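Local coordinates for protein deoxy-D-mannose-octulosonate 8-phosphate phosphatase (Haemophilus influenzae Rd, PDB 1K1E) that hydrolyses 3-deoxy-D-manno-octulosonate 8-phosphate to 3-deoxy-D-manno-octulosonate and phosphate, with magnesium as cofactor, on the way to lipopolysaccharide, at residues D14-L19 / S58-P63; I64-I69 / F77-L82; L47-I52 / V175-Q180; K45-M48 / Q53-V56; P113-C118 / I129-A134. All coordinates share one frame; numbering follows the deposited sequence.

Contact 1: D14-L19 / S58-P63; sequences DVDGVL and SGRDSP. With CO (cobalt (II) ion), chain M; SO4 (sulfate ion), chain O.
The metal-binding loop of a haloacid dehalogenase (HAD) active site, following strand 10-14, brings Val15 and Asp16 against Ser58 and Arg60 of the loop that follows strand 53-58. One direct touch is apolar, Val15 CG2 on Ser58 CB at 3.8 Å; in the other, Asp16 OD2 approaches the methylene Arg60 CD at 3.9 Å. The carboxylate and guanidinium planes stand 75° apart, their charges paired with Lys34 and Glu31 respectively. Water fills the polar gap: water 3 donates to Asp16 OD2 at 2.8 Å and also bonds to Ser58 OG, while water 2 lies within bonding distance of Asp16, Ser58 OG and sulfate O4, more acceptors than its protons can serve. Ser58 OG, turned trans to its own N (chi1 175°), accepts from Arg60 N at 3.1 Å, an ST turn. Gly59 N gives a nearly straight bond (170°) to sulfate O4, 2.8 Å away, and Lys84 binds the same anion. Cobalt takes Asp14 OD2 at 2.0 Å, Asp16 O at 2.2 Å, three waters and Asp107. Metal beside a tetrahedral anion, which probably marks the substrate phosphate position, on a DxDx(T/V) loop is typical of HAD phosphatases.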
# COMPACT_ATOMS: atom_id res chain seq x y z
N ASP A 14 15.25 1.18 13.82
CA ASP A 14 15.54 1.81 12.55
C ASP A 14 14.18 2.36 12.10
O ASP A 14 13.12 2.02 12.62
CB ASP A 14 16.01 0.74 11.53
CG ASP A 14 16.02 1.25 10.11
OD1 ASP A 14 16.42 2.41 9.90
OD2 ASP A 14 15.64 0.49 9.22
N VAL A 15 14.20 3.28 11.13
CA VAL A 15 12.94 3.82 10.64
C VAL A 15 12.43 3.25 9.31
O VAL A 15 11.41 2.57 9.26
CB VAL A 15 13.02 5.40 10.47
CG1 VAL A 15 11.76 5.94 9.80
CG2 VAL A 15 13.19 6.02 11.87
N ASP A 16 13.14 3.52 8.23
CA ASP A 16 12.60 3.08 6.93
C ASP A 16 12.68 1.61 6.75
O ASP A 16 13.75 1.06 6.85
CB ASP A 16 13.34 3.80 5.81
CG ASP A 16 13.15 5.31 5.90
OD1 ASP A 16 11.98 5.74 5.82
OD2 ASP A 16 14.15 6.03 6.13
N GLY A 17 11.55 0.96 6.49
CA GLY A 17 11.62 -0.48 6.28
C GLY A 17 11.26 -1.24 7.54
O GLY A 17 11.02 -2.46 7.48
N VAL A 18 11.22 -0.51 8.68
CA VAL A 18 10.86 -1.10 9.95
C VAL A 18 9.61 -0.41 10.44
O VAL A 18 8.57 -1.04 10.53
CB VAL A 18 12.01 -0.99 10.96
CG1 VAL A 18 11.58 -1.47 12.33
CG2 VAL A 18 13.16 -1.90 10.48
N LEU A 19 9.68 0.89 10.70
CA LEU A 19 8.46 1.61 11.13
C LEU A 19 7.61 1.99 9.91
O LEU A 19 6.49 2.45 10.06
CB LEU A 19 8.84 2.88 11.88
CG LEU A 19 9.60 2.59 13.19
CD1 LEU A 19 9.82 4.01 13.86
CD2 LEU A 19 8.69 1.70 14.12
N SER A 58 18.01 6.76 12.45
CA SER A 58 17.75 6.78 11.01
C SER A 58 18.90 7.50 10.34
O SER A 58 19.44 8.45 10.92
CB SER A 58 16.45 7.54 10.70
OG SER A 58 16.27 7.64 9.31
N GLY A 59 19.29 7.04 9.15
CA GLY A 59 20.34 7.71 8.41
C GLY A 59 19.81 8.99 7.75
O GLY A 59 20.56 9.73 7.09
N ARG A 60 18.53 9.29 7.95
CA ARG A 60 17.90 10.45 7.34
C ARG A 60 17.27 11.28 8.45
O ARG A 60 16.93 10.76 9.50
CB ARG A 60 16.81 9.97 6.33
CG ARG A 60 17.36 9.30 5.04
CD ARG A 60 16.26 8.67 4.11
NE ARG A 60 15.52 9.69 3.36
CZ ARG A 60 15.85 10.11 2.13
NH1 ARG A 60 16.92 9.58 1.52
NH2 ARG A 60 15.14 11.08 1.52
N ASP A 61 17.17 12.58 8.24
CA ASP A 61 16.55 13.47 9.22
C ASP A 61 15.48 14.27 8.46
O ASP A 61 15.74 14.73 7.38
CB ASP A 61 17.61 14.45 9.75
CG ASP A 61 17.14 15.22 11.00
OD1 ASP A 61 17.98 15.92 11.63
OD2 ASP A 61 15.96 15.13 11.39
N SER A 62 14.28 14.39 9.00
CA SER A 62 13.29 15.21 8.33
C SER A 62 12.35 15.73 9.37
O SER A 62 12.19 15.16 10.44
CB SER A 62 12.50 14.44 7.28
OG SER A 62 11.44 13.73 7.87
N PRO A 63 11.69 16.84 9.07
CA PRO A 63 10.77 17.40 10.04
C PRO A 63 9.54 16.48 10.11
O PRO A 63 8.80 16.51 11.09
CB PRO A 63 10.53 18.82 9.48
CG PRO A 63 10.77 18.69 8.06
CD PRO A 63 11.92 17.78 7.95
CO CO M . 15.82 0.51 7.18
S SO4 O . 19.05 4.02 7.06
O1 SO4 O . 19.51 2.72 7.55
O2 SO4 O . 18.20 3.76 5.86
O3 SO4 O . 20.17 4.87 6.69
O4 SO4 O . 18.30 4.62 8.20
O HOH W 1 16.12 2.66 7.35
O HOH W 2 15.73 5.24 8.60
O HOH W 3 13.71 8.14 7.88
O HOH W 4 15.69 0.45 5.09
O HOH W 5 17.93 0.26 7.32

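Contact 2: I64-I69 / F77-L82; sequences ILRRRI and FFLGKL
Arg66 NE makes a salt bridge to Asp61 OD2, which holds the guanidinium where it meets Leu79 and Phe77. The contact belongs to the beta-alpha-beta unit of strand 53-58, helix 63-72 and strand 76-79; the short axes of helix 64-69 and strand 77-79 run antiparallel (173°) with a closest approach of 11.1 Å. The Arg66 chain, extended from CG to NE, passes Leu79 CD1 before its guanidinium reaches the aromatic ring. Leu79 CD1 lies over one guanidinium face, offset toward the rim. Against Phe77 the planes are almost perpendicular, 86° apart, and Arg66 NH1 is 3.6 Å from Phe77 CE1. Beneath this outer layer the contact is aliphatic. Leu79 divides its methyls: CD2 packs on Leu65 CD2 at 3.7 Å, whereas CD1 meets Ile69 CD1 tip to tip at 3.9 Å and also lies against Arg66 CG. Phe77 holds CG between its backbone N and carbonyl carbon (chi1 47°), which places the ring between Ile69 and the Arg66 guanidinium. There it slants across the CG2 branch of Ile69, Ile69 CG2 being 3.9 Å from Phe77 CD2.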
# COMPACT_ATOMS: atom_id res chain seq x y z
N ILE A 64 9.35 15.64 9.09
CA ILE A 64 8.23 14.66 9.15
C ILE A 64 8.56 13.63 10.23
O ILE A 64 7.77 13.33 11.10
CB ILE A 64 8.01 13.92 7.82
CG1 ILE A 64 7.73 14.93 6.71
CG2 ILE A 64 6.81 12.96 8.00
CD1 ILE A 64 7.62 14.36 5.29
N LEU A 65 9.73 13.04 10.13
CA LEU A 65 10.16 12.09 11.15
C LEU A 65 10.18 12.72 12.54
O LEU A 65 9.81 12.11 13.51
CB LEU A 65 11.54 11.49 10.75
CG LEU A 65 12.02 10.40 11.74
CD1 LEU A 65 11.01 9.27 11.98
CD2 LEU A 65 13.27 9.81 11.18
N ARG A 66 10.59 13.98 12.66
CA ARG A 66 10.61 14.60 13.97
C ARG A 66 9.21 14.79 14.57
O ARG A 66 9.01 14.65 15.76
CB ARG A 66 11.39 15.92 13.84
CG ARG A 66 12.91 15.61 13.84
CD ARG A 66 13.76 16.84 13.55
NE ARG A 66 15.21 16.56 13.52
CZ ARG A 66 16.02 16.66 14.58
NH1 ARG A 66 15.54 17.00 15.75
NH2 ARG A 66 17.34 16.52 14.44
N ARG A 67 8.24 15.04 13.70
CA ARG A 67 6.87 15.22 14.13
C ARG A 67 6.36 13.88 14.67
O ARG A 67 5.70 13.83 15.70
CB ARG A 67 6.02 15.68 12.95
CG ARG A 67 4.48 15.86 13.29
CD ARG A 67 4.30 16.57 14.57
NE ARG A 67 2.89 16.69 14.96
CZ ARG A 67 2.18 17.81 14.89
NH1 ARG A 67 2.77 18.92 14.44
NH2 ARG A 67 0.88 17.83 15.26
N ARG A 68 6.68 12.80 13.98
CA ARG A 68 6.23 11.47 14.43
C ARG A 68 6.88 11.17 15.78
O ARG A 68 6.19 10.73 16.70
CB ARG A 68 6.60 10.43 13.38
CG ARG A 68 6.15 8.91 13.70
CD ARG A 68 4.72 8.83 14.15
NE ARG A 68 4.30 7.46 14.34
CZ ARG A 68 3.15 7.08 14.87
NH1 ARG A 68 2.25 7.99 15.28
NH2 ARG A 68 2.93 5.76 15.00
N ILE A 69 8.19 11.40 15.89
CA ILE A 69 8.90 11.19 17.15
C ILE A 69 8.27 11.98 18.33
O ILE A 69 8.07 11.45 19.43
CB ILE A 69 10.33 11.58 16.97
CG1 ILE A 69 11.06 10.46 16.19
CG2 ILE A 69 10.96 11.87 18.34
CD1 ILE A 69 12.46 10.87 15.75
N PHE A 77 16.88 9.96 20.11
CA PHE A 77 16.95 9.63 18.70
C PHE A 77 18.27 10.13 18.16
O PHE A 77 18.87 11.05 18.69
CB PHE A 77 15.82 10.32 17.91
CG PHE A 77 15.67 11.75 18.22
CD1 PHE A 77 16.38 12.71 17.51
CD2 PHE A 77 14.76 12.15 19.19
CE1 PHE A 77 16.16 14.07 17.75
CE2 PHE A 77 14.54 13.52 19.44
CZ PHE A 77 15.25 14.46 18.70
N PHE A 78 18.68 9.53 17.06
CA PHE A 78 19.91 9.91 16.37
C PHE A 78 19.48 9.80 14.90
O PHE A 78 19.26 8.69 14.32
CB PHE A 78 21.00 8.91 16.73
CG PHE A 78 22.36 9.49 16.72
CD1 PHE A 78 23.24 9.20 17.75
CD2 PHE A 78 22.76 10.34 15.70
CE1 PHE A 78 24.56 9.75 17.75
CE2 PHE A 78 24.09 10.90 15.69
CZ PHE A 78 24.97 10.60 16.73
N LEU A 79 19.38 10.96 14.30
CA LEU A 79 18.91 11.12 12.91
C LEU A 79 20.00 11.70 12.04
O LEU A 79 20.84 12.49 12.50
CB LEU A 79 17.65 12.02 12.89
CG LEU A 79 16.52 11.65 13.90
CD1 LEU A 79 15.32 12.58 13.76
CD2 LEU A 79 16.04 10.20 13.65
N GLY A 80 20.00 11.26 10.78
CA GLY A 80 20.98 11.73 9.82
C GLY A 80 22.29 10.97 9.84
O GLY A 80 23.16 11.23 9.00
N LYS A 81 22.45 10.04 10.77
CA LYS A 81 23.70 9.27 10.88
C LYS A 81 23.65 7.96 10.14
O LYS A 81 22.79 7.12 10.41
CB LYS A 81 24.07 8.99 12.35
CG LYS A 81 25.54 8.67 12.45
CD LYS A 81 26.06 8.75 13.84
CE LYS A 81 27.57 8.85 13.73
NZ LYS A 81 28.22 9.15 15.03
N LEU A 82 24.60 7.76 9.24
CA LEU A 82 24.59 6.52 8.47
C LEU A 82 25.42 5.41 9.07
O LEU A 82 25.30 4.25 8.67
CB LEU A 82 25.04 6.78 7.03
CG LEU A 82 23.90 7.18 6.09
CD1 LEU A 82 24.40 7.34 4.64
CD2 LEU A 82 22.84 6.08 6.15

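Contact 3: L47-I52 / V175-Q180; sequences LMDADI and VKSMGQ
Van der Waals contact of the Met178 methyl with Asp49 carries most of this junction, in which the C-terminal tail lies against the end of helix 38-49, a helix closed by a Schellman motif. The Met178 chain bends at chi2 (-67°) and again at chi3, and the folded shape brings its methyl back to the helix. Met178 CE comes 3.5 Å from Asp49 CB and 3.8 Å from Asp49 CG, meeting the base of the aspartate while the two side chains cross at about a right angle. Met178 also rests on Met46 and Leu42, about one and two turns back along the same helix.

The polar groups come near one another more loosely. Asp49 points its carboxylate at the tail, CG trans to the backbone N (chi1 175°). Asp49 OD2 stands 3.9 Å from Ser177 CB and equally far from Ser177 OG, whereas OD1 takes its hydrogen bond from Ser174 OG, just before the tail.

Backbone bonds set the helix terminus. Ile52 N bonds to Leu47 O at 2.9 Å and Asp51 N to Met48 O at 3.1 Å, with Asp51 at positive phi as the C-prime residue. Farther along, Gln180 OE1 accepts from Arg68 NH2 of the same chain, and the terminal OXT forms a long, weak ion pair with Arg60 NH1 of a neighbouring subunit.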
# COMPACT_ATOMS: atom_id res chain seq x y z
N LEU A 47 5.75 0.13 25.62
CA LEU A 47 7.08 -0.09 26.14
C LEU A 47 7.49 0.95 27.15
O LEU A 47 7.94 0.61 28.24
CB LEU A 47 8.14 -0.12 25.02
CG LEU A 47 8.08 -1.31 24.03
CD1 LEU A 47 9.20 -1.21 22.97
CD2 LEU A 47 8.28 -2.66 24.80
N MET A 48 7.33 2.20 26.77
CA MET A 48 7.74 3.29 27.65
C MET A 48 7.01 3.19 28.98
O MET A 48 7.59 3.42 30.05
CB MET A 48 7.45 4.57 26.89
CG MET A 48 8.26 4.67 25.58
SD MET A 48 8.08 6.22 24.59
CE MET A 48 6.69 6.75 25.17
N ASP A 49 5.73 2.86 28.91
CA ASP A 49 4.89 2.70 30.12
C ASP A 49 5.40 1.56 31.03
O ASP A 49 5.27 1.64 32.26
CB ASP A 49 3.44 2.47 29.69
CG ASP A 49 2.49 2.19 30.87
OD1 ASP A 49 2.07 1.01 31.07
OD2 ASP A 49 2.16 3.15 31.59
N ALA A 50 6.01 0.54 30.42
CA ALA A 50 6.52 -0.62 31.13
C ALA A 50 8.01 -0.45 31.48
O ALA A 50 8.71 -1.45 31.70
CB ALA A 50 6.32 -1.87 30.28
N ASP A 51 8.46 0.81 31.49
CA ASP A 51 9.82 1.23 31.84
C ASP A 51 10.86 0.76 30.83
O ASP A 51 11.97 0.49 31.22
CB ASP A 51 10.20 0.69 33.22
CG ASP A 51 11.39 1.43 33.82
OD1 ASP A 51 12.21 0.77 34.51
OD2 ASP A 51 11.52 2.66 33.61
N ILE A 52 10.48 0.63 29.57
CA ILE A 52 11.48 0.26 28.57
C ILE A 52 11.58 1.44 27.63
O ILE A 52 10.61 1.77 26.91
CB ILE A 52 11.01 -0.96 27.83
CG1 ILE A 52 10.94 -2.15 28.81
CG2 ILE A 52 11.93 -1.16 26.61
CD1 ILE A 52 10.28 -3.37 28.15
N VAL A 175 -4.07 3.40 30.16
CA VAL A 175 -4.57 4.27 29.08
C VAL A 175 -4.08 5.72 29.13
O VAL A 175 -3.82 6.32 28.07
CB VAL A 175 -6.11 4.23 29.03
CG1 VAL A 175 -6.69 4.96 30.24
CG2 VAL A 175 -6.58 4.82 27.69
N LYS A 176 -3.95 6.30 30.33
CA LYS A 176 -3.49 7.70 30.39
C LYS A 176 -2.17 7.91 29.61
O LYS A 176 -1.86 9.03 29.16
CB LYS A 176 -3.30 8.16 31.86
N SER A 177 -1.43 6.82 29.42
CA SER A 177 -0.14 6.90 28.72
C SER A 177 -0.08 6.32 27.31
O SER A 177 0.99 6.29 26.70
CB SER A 177 0.92 6.24 29.60
OG SER A 177 0.82 6.79 30.90
N MET A 178 -1.22 5.91 26.77
CA MET A 178 -1.26 5.27 25.45
C MET A 178 -1.58 6.16 24.22
O MET A 178 -1.89 5.63 23.14
CB MET A 178 -2.25 4.10 25.51
CG MET A 178 -1.96 3.07 26.60
SD MET A 178 -0.43 2.16 26.31
CE MET A 178 0.61 2.80 27.66
N GLY A 179 -1.50 7.49 24.36
CA GLY A 179 -1.79 8.33 23.20
C GLY A 179 -0.57 8.45 22.29
O GLY A 179 0.54 8.24 22.75
N GLN A 180 -0.76 8.74 21.00
CA GLN A 180 0.41 8.95 20.12
C GLN A 180 0.26 10.21 19.32
O GLN A 180 0.93 10.27 18.25
CB GLN A 180 0.63 7.78 19.15
CG GLN A 180 -0.46 7.52 18.15
CD GLN A 180 -0.33 6.10 17.64
OE1 GLN A 180 0.44 5.85 16.70
NE2 GLN A 180 -1.02 5.15 18.29
OXT GLN A 180 -0.48 11.13 19.77

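Contact 4: K45-M48 / Q53-V56; sequences KMLM and QVAV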
# COMPACT_ATOMS: atom_id res chain seq x y z
N LYS A 45 4.34 3.12 22.96
CA LYS A 45 3.87 3.70 24.23
C LYS A 45 3.84 2.63 25.32
O LYS A 45 4.07 2.93 26.50
CB LYS A 45 2.44 4.28 24.13
CG LYS A 45 2.26 5.28 22.99
CD LYS A 45 3.31 6.40 23.10
CE LYS A 45 3.20 7.22 24.40
NZ LYS A 45 4.38 8.15 24.57
N MET A 46 3.45 1.39 24.94
CA MET A 46 3.37 0.32 25.92
C MET A 46 4.75 0.09 26.48
O MET A 46 4.92 -0.14 27.67
CB MET A 46 2.80 -0.95 25.28
CG MET A 46 1.34 -0.82 25.06
SD MET A 46 0.71 -2.13 24.05
CE MET A 46 -1.16 -2.02 24.48
N LEU A 47 5.75 0.13 25.62
CA LEU A 47 7.08 -0.09 26.14
C LEU A 47 7.49 0.95 27.15
O LEU A 47 7.94 0.61 28.24
CB LEU A 47 8.14 -0.12 25.02
CG LEU A 47 8.08 -1.31 24.03
CD1 LEU A 47 9.20 -1.21 22.97
CD2 LEU A 47 8.28 -2.66 24.80
N MET A 48 7.33 2.20 26.77
CA MET A 48 7.74 3.29 27.65
C MET A 48 7.01 3.19 28.98
O MET A 48 7.59 3.42 30.05
CB MET A 48 7.45 4.57 26.89
CG MET A 48 8.26 4.67 25.58
SD MET A 48 8.08 6.22 24.59
CE MET A 48 6.69 6.75 25.17
N GLN A 53 12.73 2.11 27.59
CA GLN A 53 12.77 3.28 26.73
C GLN A 53 12.81 2.90 25.26
O GLN A 53 13.22 1.78 24.91
CB GLN A 53 13.99 4.08 27.08
CG GLN A 53 13.99 4.50 28.56
CD GLN A 53 15.33 5.16 28.93
OE1 GLN A 53 15.64 6.25 28.47
NE2 GLN A 53 16.14 4.46 29.70
N VAL A 54 12.42 3.84 24.42
CA VAL A 54 12.49 3.59 22.98
C VAL A 54 13.29 4.71 22.29
O VAL A 54 13.13 5.87 22.60
CB VAL A 54 11.09 3.48 22.37
CG1 VAL A 54 11.20 3.34 20.86
CG2 VAL A 54 10.31 2.29 23.07
N ALA A 55 14.17 4.34 21.37
CA ALA A 55 14.95 5.32 20.60
C ALA A 55 14.79 5.02 19.10
O ALA A 55 14.51 3.86 18.72
CB ALA A 55 16.43 5.26 20.97
N VAL A 56 14.93 6.07 18.29
CA VAL A 56 14.84 5.97 16.84
C VAL A 56 16.22 6.28 16.27
O VAL A 56 16.87 7.22 16.71
CB VAL A 56 13.80 7.00 16.33
CG1 VAL A 56 13.87 7.16 14.78
CG2 VAL A 56 12.41 6.59 16.84
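Val54 CG2 is the methyl that meets Leu47 and Met48 of the helix, one residue after Gln53 has opened the strand with its CB pointing away from that helix. Only a short turn separates the two elements, and Gln53 CA is 5.1 Å from Met48 CA.

Val54 makes the contact itself. The valine has CG1 trans to its backbone N (chi1 175°), leaving CG2 beside that N and facing the last turn of the helix. This single methyl, Val54 CG2, meets Leu47 at two points, CD1 at 3.7 Å and CB at 3.8 Å. On another side Val54 CG2 touches Met48 CG at 4.0 Å, while Met48 SD stays 4.8 Å from the same methyl. Both helix side chains cross the valine at about a right angle. Leu47 is extended, with chi2 at 180°, and its branches part: CD1 serves the valine, whereas Leu47 CD2 is 5.6 Å from Val54 CG2. Leu47 also packs on Phe148 and Ser152 of helix 147-158.

Helix 38-49 and strand 53-58 are the closing parts of a beta-alpha-beta crossover that starts at strand 10-14, part of the parallel Rossmann-like sheet of the HAD fold; the hairpin 23-37 is inserted before the helix.

Ala55 turns its CB to the other side of the sheet, while its backbone bonds to Val11 and Thr13 of strand 10-14.

Val56 returns to the side of Val54 but is too far along the strand to touch 45-48, its side chain staying about 9 Å from the nearest atom of that segment.

Contact 5: P113-C118 / I129-A134; sequences PAFAAC and IYVKNA. With HG (mercury (II) ion), chain N.
The Phe115 ring presents its edge to Val131: Val131 CG1 lies near the ring plane, 3.7 Å from Phe115 CE1 and 3.8 Å from Phe115 CZ, so the methyl sits against the rim between these two carbons. Ala134 CB approaches the neighbouring part of the ring obliquely, 4.2 Å from Phe115 CD1. Ser121 and Val135 are further neighbours of the ring within the chain.

The ring reaches across because Phe115 keeps CG trans to its carbonyl carbon (chi1 -61°), projecting from helix 112-117 toward the next helix. Val131 meets it with CG1 trans to the backbone N (chi1 159°), and the two side chains cross at about a right angle. Three residues on comes Ala134, whose N bonds to Val131 O at 3.0 Å; that bond helps fix the spacing of the two groups touching the ring. CA atoms of Phe115 and Ala134 are 7.5 Å apart, a separation that the Phe115 side chain spans.

Away from the ring, the same first segment binds mercury. Cys118 SG holds the mercury ion at 2.3 Å, Ala114 O is a much longer ligand at 2.9 Å, and Cys88 SG of helix 84-95 completes the site. Cys118 is the first residue to leave the helical backbone, so the thiolate lies at the helix end.

Helix 112-117 precedes strand 120-123 and helix 129-132 follows it; an aromatic side chain joining these consecutive helices belongs to the alternating beta-alpha order of the Rossmann-like HAD fold.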
# COMPACT_ATOMS: atom_id res chain seq x y z
N PRO A 113 25.68 -3.50 11.51
CA PRO A 113 26.56 -3.13 12.64
C PRO A 113 25.71 -2.84 13.89
O PRO A 113 26.19 -3.02 15.01
CB PRO A 113 27.28 -1.86 12.15
CG PRO A 113 27.17 -1.94 10.64
CD PRO A 113 25.77 -2.53 10.42
N ALA A 114 24.46 -2.42 13.69
CA ALA A 114 23.54 -2.16 14.78
C ALA A 114 23.11 -3.42 15.52
O ALA A 114 23.01 -3.42 16.76
CB ALA A 114 22.28 -1.39 14.27
N PHE A 115 22.90 -4.50 14.77
CA PHE A 115 22.53 -5.76 15.39
C PHE A 115 23.68 -6.21 16.28
O PHE A 115 23.46 -6.67 17.37
CB PHE A 115 22.31 -6.87 14.32
CG PHE A 115 21.22 -6.56 13.33
CD1 PHE A 115 21.29 -7.04 12.01
CD2 PHE A 115 20.08 -5.86 13.71
CE1 PHE A 115 20.26 -6.82 11.08
CE2 PHE A 115 19.05 -5.64 12.79
CZ PHE A 115 19.14 -6.12 11.47
N ALA A 116 24.91 -6.06 15.75
CA ALA A 116 26.13 -6.49 16.42
C ALA A 116 26.40 -5.69 17.70
O ALA A 116 26.86 -6.23 18.69
CB ALA A 116 27.31 -6.37 15.48
N ALA A 117 26.08 -4.42 17.67
CA ALA A 117 26.30 -3.58 18.84
C ALA A 117 25.25 -3.85 19.92
O ALA A 117 25.58 -3.73 21.14
CB ALA A 117 26.28 -2.20 18.45
N CYS A 118 24.02 -4.24 19.54
CA CYS A 118 22.98 -4.53 20.57
C CYS A 118 23.04 -5.96 21.10
O CYS A 118 23.58 -6.84 20.47
CB CYS A 118 21.56 -4.30 20.03
SG CYS A 118 20.96 -2.60 20.07
N ILE A 129 17.75 -12.07 3.21
CA ILE A 129 18.30 -13.22 3.88
C ILE A 129 19.49 -12.92 4.74
O ILE A 129 19.61 -13.42 5.86
CB ILE A 129 18.70 -14.23 2.84
CG1 ILE A 129 17.46 -14.57 2.00
CG2 ILE A 129 19.35 -15.42 3.46
CD1 ILE A 129 16.62 -15.60 2.65
N TYR A 130 20.38 -12.10 4.21
CA TYR A 130 21.59 -11.78 4.93
C TYR A 130 21.38 -10.96 6.19
O TYR A 130 22.22 -10.98 7.08
CB TYR A 130 22.65 -11.14 4.00
CG TYR A 130 22.11 -10.11 3.04
CD1 TYR A 130 21.99 -8.79 3.42
CD2 TYR A 130 21.70 -10.47 1.77
CE1 TYR A 130 21.48 -7.84 2.56
CE2 TYR A 130 21.18 -9.50 0.89
CZ TYR A 130 21.08 -8.21 1.29
OH TYR A 130 20.61 -7.28 0.42
N VAL A 131 20.25 -10.27 6.27
CA VAL A 131 19.90 -9.51 7.46
C VAL A 131 19.19 -10.51 8.42
O VAL A 131 19.46 -10.59 9.64
CB VAL A 131 18.93 -8.37 7.06
CG1 VAL A 131 18.14 -7.91 8.28
CG2 VAL A 131 19.73 -7.21 6.41
N LYS A 132 18.31 -11.33 7.85
CA LYS A 132 17.60 -12.31 8.68
C LYS A 132 18.55 -13.26 9.36
O LYS A 132 18.34 -13.63 10.53
CB LYS A 132 16.62 -13.12 7.80
CG LYS A 132 15.39 -12.30 7.49
CD LYS A 132 14.40 -13.22 6.72
CE LYS A 132 13.05 -12.63 6.57
NZ LYS A 132 12.14 -13.54 5.77
N ASN A 133 19.60 -13.66 8.64
CA ASN A 133 20.56 -14.62 9.23
C ASN A 133 21.38 -14.01 10.36
O ASN A 133 21.88 -14.69 11.25
CB ASN A 133 21.52 -15.11 8.16
CG ASN A 133 22.16 -16.47 8.54
OD1 ASN A 133 23.38 -16.66 8.50
ND2 ASN A 133 21.34 -17.34 8.97
N ALA A 134 21.47 -12.70 10.33
CA ALA A 134 22.26 -12.00 11.32
C ALA A 134 21.60 -11.68 12.66
O ALA A 134 22.29 -11.41 13.66
CB ALA A 134 22.81 -10.67 10.67
HG HG N . 22.15 -1.36 18.60

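Contacts 1, 4 and 5 are mainly buried, whereas contacts 2 and 3 have sides toward the surface. Chemistry follows place: contact 1, at the strand ends, relies on water, metal and anion, while contacts 2 and 4 pack helices on the parallel sheet mainly with apolar side chains, contact 2 adding an arginine at its outer edge. Those two meet through neighbouring strands 53-58 and 76-79, and contact 1 joins contact 2 through Asp61 and Arg66. Contacts 3 and 4 share helix 38-49, one using its side toward the C-terminal tail, the other its side toward the sheet. Contact 5 lies across the chain's centre from both, about 28 Å and 21 Å away between centres, and joins helix to helix.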